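Local atomic coordinates of ADP-ribosylation factor-binding protein GGA2 (Saccharomyces cerevisiae, PDB entry 3MNM), a protein that may regulate membrane traffic through the trans-Golgi network, binding the small GTPases ARF1 and ARF2. Residues A[42-46]-A[105-109]. Where two conformers were deposited one is given. Residues are numbered along the deposited sequence.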
loop_
_atom_site.group_PDB
_atom_site.type_symbol
_atom_site.label_atom_id
_atom_site.label_comp_id
_atom_site.label_asym_id
_atom_site.label_seq_id
_atom_site.Cartn_x
_atom_site.Cartn_y
_atom_site.Cartn_z
ATOM N N LEU A 42 -8.518 3.261 10.745
ATOM C CA LEU A 42 -8.591 2.926 12.173
ATOM C C LEU A 42 -9.184 4.070 12.995
ATOM O O LEU A 42 -9.314 3.971 14.218
ATOM C CB LEU A 42 -7.195 2.545 12.703
ATOM C CG LEU A 42 -6.538 1.383 11.962
ATOM C CD1 LEU A 42 -5.095 1.179 12.433
ATOM C CD2 LEU A 42 -7.328 0.093 12.105
ATOM N N SER A 43 -9.521 5.168 12.323
ATOM C CA SER A 43 -10.109 6.325 12.973
ATOM C C SER A 43 -11.635 6.218 12.911
ATOM O O SER A 43 -12.164 5.606 11.998
ATOM C CB SER A 43 -9.671 7.608 12.266
ATOM O OG SER A 43 -10.267 8.749 12.872
ATOM N N SER A 44 -12.336 6.789 13.886
ATOM C CA SER A 44 -13.796 6.838 13.835
ATOM C C SER A 44 -14.247 7.891 12.830
ATOM O O SER A 44 -15.404 7.905 12.401
ATOM C CB SER A 44 -14.386 7.143 15.215
ATOM O OG SER A 44 -13.999 8.430 15.666
ATOM N N SER A 45 -13.325 8.775 12.466
ATOM C CA SER A 45 -13.610 9.858 11.530
ATOM C C SER A 45 -13.145 9.485 10.125
ATOM O O SER A 45 -12.285 8.628 9.955
ATOM C CB SER A 45 -12.936 11.151 11.998
ATOM O OG SER A 45 -13.443 11.564 13.259
ATOM N N PRO A 46 -13.712 10.136 9.098
ATOM C CA PRO A 46 -13.278 9.738 7.752
ATOM C C PRO A 46 -11.875 10.186 7.406
ATOM O O PRO A 46 -11.413 11.225 7.862
ATOM C CB PRO A 46 -14.261 10.458 6.819
ATOM C CG PRO A 46 -15.238 11.164 7.693
ATOM C CD PRO A 46 -14.711 11.219 9.082
ATOM N N TYR A 105 -2.592 12.002 3.846
ATOM C CA TYR A 105 -4.047 12.008 3.900
ATOM C C TYR A 105 -4.524 13.022 4.925
ATOM O O TYR A 105 -3.730 13.569 5.700
ATOM C CB TYR A 105 -4.587 10.607 4.232
ATOM C CG TYR A 105 -4.109 10.051 5.556
ATOM C CD1 TYR A 105 -2.931 9.307 5.631
ATOM C CD2 TYR A 105 -4.833 10.259 6.728
ATOM C CE1 TYR A 105 -2.480 8.796 6.838
ATOM C CE2 TYR A 105 -4.391 9.740 7.945
ATOM C CZ TYR A 105 -3.216 9.010 7.988
ATOM O OH TYR A 105 -2.766 8.507 9.193
ATOM N N SER A 106 -5.828 13.282 4.928
ATOM C CA SER A 106 -6.441 14.183 5.899
ATOM C C SER A 106 -7.327 13.392 6.860
ATOM O O SER A 106 -8.041 12.482 6.432
ATOM C CB SER A 106 -7.311 15.218 5.168
ATOM O OG SER A 106 -6.645 15.780 4.052
ATOM N N VAL A 107 -7.301 13.746 8.141
ATOM C CA VAL A 107 -8.199 13.144 9.129
ATOM C C VAL A 107 -8.375 14.131 10.288
ATOM O O VAL A 107 -7.426 14.808 10.681
ATOM C CB VAL A 107 -7.686 11.766 9.633
ATOM C CG1 VAL A 107 -6.382 11.922 10.410
ATOM C CG2 VAL A 107 -8.739 11.074 10.493
ATOM N N ASN A 108 -9.596 14.246 10.806
ATOM C CA ASN A 108 -9.870 15.220 11.876
ATOM C C ASN A 108 -9.474 16.668 11.532
ATOM O O ASN A 108 -9.025 17.421 12.397
ATOM C CB ASN A 108 -9.164 14.802 13.171
ATOM C CG ASN A 108 -9.554 13.411 13.636
ATOM O OD1 ASN A 108 -10.736 13.097 13.767
ATOM N ND2 ASN A 108 -8.555 12.576 13.908
ATOM N N SER A 109 -9.634 17.055 10.272
ATOM C CA SER A 109 -9.182 18.365 9.793
ATOM C C SER A 109 -7.711 18.685 10.097
ATOM O O SER A 109 -7.347 19.845 10.311
ATOM C CB SER A 109 -10.097 19.490 10.300
ATOM O OG SER A 109 -11.380 19.411 9.698
HETATM O O HOH W 1 -11.256 13.664 6.357
HETATM O O HOH W 2 -11.980 13.212 9.705
#
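At one end of the immunoglobulin-like beta sandwich of the GAE domain, the loop 42-46, which carries the chain from strand 38-41 in one sheet to strand 47-48 in the other, faces the end of strand 100-107 and its hairpin turn into strand 110-117. Start at S106. Its backbone hydrogen-bonds with that of S48, and its OG bonds to N49 and Q111. From there the gap opens and water fills it: S106 O lies 3.9 Å from P46 O, two acceptors that cannot bond directly, and water 1 donates to P46 O at 2.9 Å and weakly to S106 O at 3.4 Å. The V107 CG2 methyl lies in van der Waals contact with the loop, 3.7 Å from S43 OG and 3.8 Å from P46 O; an ST turn shapes that loop, S43 OG accepting from S45 N at 3.1 Å. N108 and S109 both take left-handed backbone angles (phi 55° and 53°), consistent with a type I'-like hairpin turn. The N108 side chain reaches back to the loop, its OD1 3.2 Å from S45 OG, while water 2 joins the two backbones, accepting from N108 N and donating to P46 O, both at 2.8 Å.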